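Local atomic coordinates of toluene, o-xylene monooxygenase oxygenase subunit (Pseudomonas stutzeri, PDB entry 2INC), a protein that forms part of the oxygenase component of a toluene/o-xylene monooxygenase, an enzyme that probably inserts oxygen from dioxygen into aromatic hydrocarbons. Residues A226-L231 against L245-Q250; A115-P120 against C297-D302. All coordinates share one frame; numbering follows the deposited sequence.

Contact 1 (A226-L231 against L245-Q250); sequences ALLQQL and LLAQAQ
Leu228 meets Ala247 and Gln250 near the connected end of a helix hairpin, where consecutive helices 208-237 and 241-268 pass so closely that the CA atoms of Leu228 and Ala247 lie 4.9 Å apart. The apolar part of the contact begins at Ala247, whose small side chain fits against the neighbouring helix. Its CB stands 4.3 Å from Leu228 CB and 3.6 Å from Leu228 O, so the methyl packs against backbone as much as side chain. Farther out along the leucine, Leu228 CD1 reaches to 4.1 Å from Gln250 CB. With CG beside its backbone N (chi1 -55°), the leucine directs both methyls onto the Gln250 side.

The second kind of contact sets hydrocarbon against a polar group. Gln250, extended beyond CG, crosses Leu228 at about a right angle, and its OE1 lies 3.3 Å from Leu228 CD2. Trp158 and His161 of helix 142-172 also touch the Gln250 side chain.

Within helix 208-237 the backbone makes a wider pi-type turn, Leu231 N bonding to Ala226 O at 3.0 Å. Beside the contact, Gln229 OE1 accepts a hydrogen bond from Lys251 NZ, while Gln248 NE2 bonds to Gln96 O of the second subunit. No hydrogen bond crosses this buried meeting of neighbours in a ferritin-like helical protein, and the short approach is consistent with an alanine at the crossing.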
loop_
_atom_site.group_PDB
_atom_site.type_symbol
_atom_site.label_atom_id
_atom_site.label_comp_id
_atom_site.label_asym_id
_atom_site.label_seq_id
_atom_site.Cartn_x
_atom_site.Cartn_y
_atom_site.Cartn_z
ATOM N N ALA B 226 9.108 -40.057 3.743
ATOM C CA ALA B 226 8.336 -40.808 4.719
ATOM C C ALA B 226 7.048 -40.110 5.155
ATOM O O ALA B 226 5.935 -40.672 5.070
ATOM C CB ALA B 226 9.224 -41.172 5.943
ATOM N N LEU B 227 7.187 -38.874 5.611
ATOM C CA LEU B 227 6.108 -38.187 6.294
ATOM C C LEU B 227 5.210 -37.423 5.364
ATOM O O LEU B 227 4.055 -37.224 5.667
ATOM C CB LEU B 227 6.660 -37.238 7.350
ATOM C CG LEU B 227 6.911 -37.860 8.713
ATOM C CD1 LEU B 227 8.108 -38.849 8.708
ATOM C CD2 LEU B 227 7.170 -36.764 9.681
ATOM N N LEU B 228 5.693 -36.961 4.223
ATOM C CA LEU B 228 4.768 -36.217 3.382
ATOM C C LEU B 228 4.291 -37.159 2.292
ATOM O O LEU B 228 3.088 -37.401 2.161
ATOM C CB LEU B 228 5.405 -34.936 2.804
ATOM C CG LEU B 228 6.013 -33.953 3.800
ATOM C CD1 LEU B 228 6.554 -32.711 3.062
ATOM C CD2 LEU B 228 5.008 -33.566 4.881
ATOM N N GLN B 229 5.232 -37.729 1.559
ATOM C CA GLN B 229 4.872 -38.586 0.461
ATOM C C GLN B 229 4.113 -39.855 0.892
ATOM O O GLN B 229 2.988 -40.056 0.455
ATOM C CB GLN B 229 6.079 -38.908 -0.394
ATOM C CG GLN B 229 5.723 -39.509 -1.740
ATOM C CD GLN B 229 4.953 -38.568 -2.609
ATOM O OE1 GLN B 229 5.197 -37.363 -2.615
ATOM N NE2 GLN B 229 4.025 -39.101 -3.365
ATOM N N GLN B 230 4.707 -40.689 1.743
ATOM C CA GLN B 230 4.157 -42.016 1.979
ATOM C C GLN B 230 2.977 -41.913 2.928
ATOM O O GLN B 230 1.932 -42.517 2.698
ATOM C CB GLN B 230 5.235 -42.958 2.543
ATOM C CG GLN B 230 6.353 -43.302 1.538
ATOM C CD GLN B 230 5.836 -43.970 0.306
ATOM O OE1 GLN B 230 5.028 -44.884 0.402
ATOM N NE2 GLN B 230 6.256 -43.502 -0.872
ATOM N N LEU B 231 3.126 -41.161 4.011
ATOM C CA LEU B 231 1.976 -40.979 4.899
ATOM C C LEU B 231 0.831 -40.233 4.189
ATOM O O LEU B 231 -0.333 -40.638 4.278
ATOM C CB LEU B 231 2.391 -40.274 6.188
ATOM C CG LEU B 231 1.272 -40.046 7.213
ATOM C CD1 LEU B 231 0.808 -41.392 7.742
ATOM C CD2 LEU B 231 1.757 -39.164 8.342
ATOM N N LEU B 245 -4.167 -33.657 1.310
ATOM C CA LEU B 245 -3.911 -32.317 0.731
ATOM C C LEU B 245 -2.862 -31.475 1.454
ATOM O O LEU B 245 -2.093 -30.776 0.806
ATOM C CB LEU B 245 -5.220 -31.532 0.614
ATOM C CG LEU B 245 -6.192 -32.108 -0.412
ATOM C CD1 LEU B 245 -7.539 -31.387 -0.283
ATOM C CD2 LEU B 245 -5.643 -31.988 -1.854
ATOM N N LEU B 246 -2.897 -31.502 2.787
ATOM C CA LEU B 246 -1.937 -30.802 3.634
ATOM C C LEU B 246 -0.497 -31.223 3.285
ATOM O O LEU B 246 0.398 -30.365 3.134
ATOM C CB LEU B 246 -2.226 -31.125 5.111
ATOM C CG LEU B 246 -1.336 -30.394 6.126
ATOM C CD1 LEU B 246 -1.425 -28.867 5.818
ATOM C CD2 LEU B 246 -1.786 -30.688 7.620
ATOM N N ALA B 247 -0.259 -32.527 3.164
ATOM C CA ALA B 247 1.072 -33.032 2.924
ATOM C C ALA B 247 1.550 -32.612 1.535
ATOM O O ALA B 247 2.723 -32.259 1.311
ATOM C CB ALA B 247 1.086 -34.601 3.102
ATOM N N GLN B 248 0.642 -32.637 0.571
ATOM C CA GLN B 248 1.021 -32.173 -0.783
ATOM C C GLN B 248 1.354 -30.660 -0.763
ATOM O O GLN B 248 2.279 -30.224 -1.462
ATOM C CB GLN B 248 -0.128 -32.465 -1.750
ATOM C CG GLN B 248 0.144 -32.034 -3.188
ATOM C CD GLN B 248 -1.016 -32.399 -4.087
ATOM O OE1 GLN B 248 -1.936 -33.087 -3.646
ATOM N NE2 GLN B 248 -0.984 -31.949 -5.348
ATOM N N ALA B 249 0.590 -29.870 0.038
ATOM C CA ALA B 249 0.828 -28.424 0.182
ATOM C C ALA B 249 2.220 -28.185 0.777
ATOM O O ALA B 249 2.947 -27.307 0.358
ATOM C CB ALA B 249 -0.200 -27.812 1.059
ATOM N N GLN B 250 2.578 -28.971 1.767
ATOM C CA GLN B 250 3.886 -28.847 2.432
ATOM C C GLN B 250 5.008 -29.283 1.515
ATOM O O GLN B 250 6.095 -28.707 1.528
ATOM C CB GLN B 250 3.885 -29.645 3.742
ATOM C CG GLN B 250 2.896 -29.111 4.746
ATOM C CD GLN B 250 2.698 -30.020 5.982
ATOM O OE1 GLN B 250 2.905 -31.220 5.906
ATOM N NE2 GLN B 250 2.242 -29.447 7.094
#

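Contact 2 (A115-P120 against C297-D302); sequences ARFYTP and CSALPD
The C-terminal end of helix 108-117 packs here against the end of helix 274-299 and the start of the link to helix 303-319, Phe117 supplying the ring and Ala299 and Leu300 its two partners. Within the second segment Leu300 N bonds to Cys297 O, 3.1 Å.

Leu300 sends one methyl over the ring: CD2 sits 3.7 Å from the centroid of the Phe117 ring and 14° off the ring normal, a CH-pi contact placed almost over the centre. The two side chains slide past each other in opposite directions. The reverse face is approached by Arg116 CG, the preceding residue in sequence, offset toward the rim. In the ring plane, at its edge, Ala299 CB lies 3.6 Å from Phe117 CZ; the same CZ is 3.4 Å from Ala299 O. With chi1 at -66°, Phe117 CG falls opposite the carbonyl carbon, and the ring is carried out to the second segment, where Tyr296 adds an edge-to-face partner.

Arg116 runs extended from CG to NE, leaving NH2 a loose 4.2 Å from Ala299 CB. Its charge is engaged by a salt bridge from NE to Asp189, and Ala191 of helix 190-202 touches Arg116, Phe117 and Ala299 together. Were Phe117 replaced by alanine, the Leu300 methyl would probably lose its aromatic face, Ala299 its edge partner, and a gap would open between Leu300 and Arg116. No hydrogen bond joins the two segments, so they are matched by shape and CH-pi contact, with the ring filling the space between them.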
loop_
_atom_site.group_PDB
_atom_site.type_symbol
_atom_site.label_atom_id
_atom_site.label_comp_id
_atom_site.label_asym_id
_atom_site.label_seq_id
_atom_site.Cartn_x
_atom_site.Cartn_y
_atom_site.Cartn_z
ATOM N N ALA B 115 -2.405 -40.718 15.540
ATOM C CA ALA B 115 -1.771 -40.482 16.825
ATOM C C ALA B 115 -0.327 -40.976 16.835
ATOM O O ALA B 115 0.548 -40.330 17.453
ATOM C CB ALA B 115 -2.579 -41.136 17.960
ATOM N N ARG B 116 -0.057 -42.074 16.122
ATOM C CA ARG B 116 1.262 -42.687 16.141
ATOM C C ARG B 116 2.190 -42.091 15.138
ATOM O O ARG B 116 3.366 -41.848 15.461
ATOM C CB ARG B 116 1.162 -44.193 15.837
ATOM C CG ARG B 116 2.492 -44.945 15.992
ATOM C CD ARG B 116 2.268 -46.440 16.095
ATOM N NE ARG B 116 3.586 -47.067 16.279
ATOM C CZ ARG B 116 3.934 -48.264 15.850
ATOM N NH1 ARG B 116 3.051 -49.036 15.188
ATOM N NH2 ARG B 116 5.176 -48.689 16.096
ATOM N N PHE B 117 1.676 -41.914 13.908
ATOM C CA PHE B 117 2.509 -41.537 12.774
ATOM C C PHE B 117 2.407 -40.102 12.300
ATOM O O PHE B 117 3.281 -39.666 11.525
ATOM C CB PHE B 117 2.165 -42.408 11.578
ATOM C CG PHE B 117 2.512 -43.857 11.779
ATOM C CD1 PHE B 117 3.826 -44.290 11.638
ATOM C CD2 PHE B 117 1.529 -44.779 12.173
ATOM C CE1 PHE B 117 4.156 -45.648 11.831
ATOM C CE2 PHE B 117 1.851 -46.134 12.370
ATOM C CZ PHE B 117 3.182 -46.569 12.173
ATOM N N TYR B 118 1.358 -39.395 12.720
ATOM C CA TYR B 118 1.206 -37.990 12.284
ATOM C C TYR B 118 1.518 -36.936 13.338
ATOM O O TYR B 118 2.455 -36.153 13.189
ATOM C CB TYR B 118 -0.190 -37.792 11.633
ATOM C CG TYR B 118 -0.438 -36.327 11.294
ATOM C CD1 TYR B 118 -1.377 -35.576 11.994
ATOM C CD2 TYR B 118 0.298 -35.712 10.305
ATOM C CE1 TYR B 118 -1.592 -34.231 11.705
ATOM C CE2 TYR B 118 0.102 -34.354 10.015
ATOM C CZ TYR B 118 -0.850 -33.642 10.710
ATOM O OH TYR B 118 -1.057 -32.310 10.405
ATOM N N THR B 119 0.778 -36.913 14.436
ATOM C CA THR B 119 0.963 -35.830 15.358
ATOM C C THR B 119 2.366 -35.705 16.015
ATOM O O THR B 119 2.792 -34.556 16.304
ATOM C CB THR B 119 -0.179 -35.722 16.347
ATOM O OG1 THR B 119 -0.236 -36.917 17.071
ATOM C CG2 THR B 119 -1.523 -35.540 15.567
ATOM N N PRO B 120 3.088 -36.833 16.260
ATOM C CA PRO B 120 4.440 -36.662 16.809
ATOM C C PRO B 120 5.409 -35.964 15.900
ATOM O O PRO B 120 6.473 -35.556 16.349
ATOM C CB PRO B 120 4.934 -38.091 17.069
ATOM C CG PRO B 120 3.704 -38.902 17.175
ATOM C CD PRO B 120 2.706 -38.269 16.243
ATOM N N CYS B 297 8.577 -46.507 8.037
ATOM C CA CYS B 297 7.734 -47.021 7.001
ATOM C C CYS B 297 7.396 -48.495 7.184
ATOM O O CYS B 297 6.335 -48.922 6.780
ATOM C CB CYS B 297 8.383 -46.781 5.645
ATOM S SG CYS B 297 8.426 -45.019 5.192
ATOM N N SER B 298 8.264 -49.264 7.827
ATOM C CA SER B 298 7.964 -50.670 8.020
ATOM C C SER B 298 6.760 -50.804 8.931
ATOM O O SER B 298 6.039 -51.797 8.876
ATOM C CB SER B 298 9.160 -51.434 8.594
ATOM O OG SER B 298 9.285 -51.091 9.968
ATOM N N ALA B 299 6.536 -49.806 9.764
ATOM C CA ALA B 299 5.449 -49.865 10.741
ATOM C C ALA B 299 4.122 -49.419 10.152
ATOM O O ALA B 299 3.079 -49.673 10.743
ATOM C CB ALA B 299 5.789 -49.050 11.969
ATOM N N LEU B 300 4.159 -48.746 9.002
ATOM C CA LEU B 300 2.942 -48.354 8.279
ATOM C C LEU B 300 2.334 -49.588 7.600
ATOM O O LEU B 300 3.030 -50.577 7.409
ATOM C CB LEU B 300 3.286 -47.351 7.187
ATOM C CG LEU B 300 3.768 -45.934 7.526
ATOM C CD1 LEU B 300 4.016 -45.204 6.228
ATOM C CD2 LEU B 300 2.727 -45.228 8.311
ATOM N N PRO B 301 1.018 -49.554 7.289
ATOM C CA PRO B 301 0.342 -50.356 6.267
ATOM C C PRO B 301 1.158 -50.539 4.978
ATOM O O PRO B 301 1.672 -49.559 4.411
ATOM C CB PRO B 301 -0.915 -49.527 5.973
ATOM C CG PRO B 301 -1.266 -48.940 7.328
ATOM C CD PRO B 301 0.054 -48.762 8.082
ATOM N N ASP B 302 1.303 -51.783 4.524
ATOM C CA ASP B 302 2.022 -52.030 3.270
ATOM C C ASP B 302 3.444 -51.428 3.409
ATOM O O ASP B 302 4.018 -50.816 2.469
ATOM C CB ASP B 302 1.232 -51.392 2.133
ATOM C CG ASP B 302 1.496 -52.031 0.783
ATOM O OD1 ASP B 302 2.593 -52.636 0.574
ATOM O OD2 ASP B 302 0.580 -51.903 -0.070
#

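Contact 1 is wholly buried, whereas contact 2 is only partly so, its centre about 21 Å from the centre of the chain against about 14 Å. The contact centres are about 13 Å apart, and in sequence contact 1 is nested inside the excursion closed by contact 2. They share no helix: one joins successive helices 208-237 and 241-268 near their shared turn, the other helices 108-117 and 274-299 from distant parts of the chain. The first depends on aliphatic groups, a small residue and a glutamine amide, the second on an aromatic ring bridging a wider separation. They also touch: Leu231 CD2 lies 3.6 Å from Phe117 O, and Leu246 CD2 3.3 Å from Tyr118 OH.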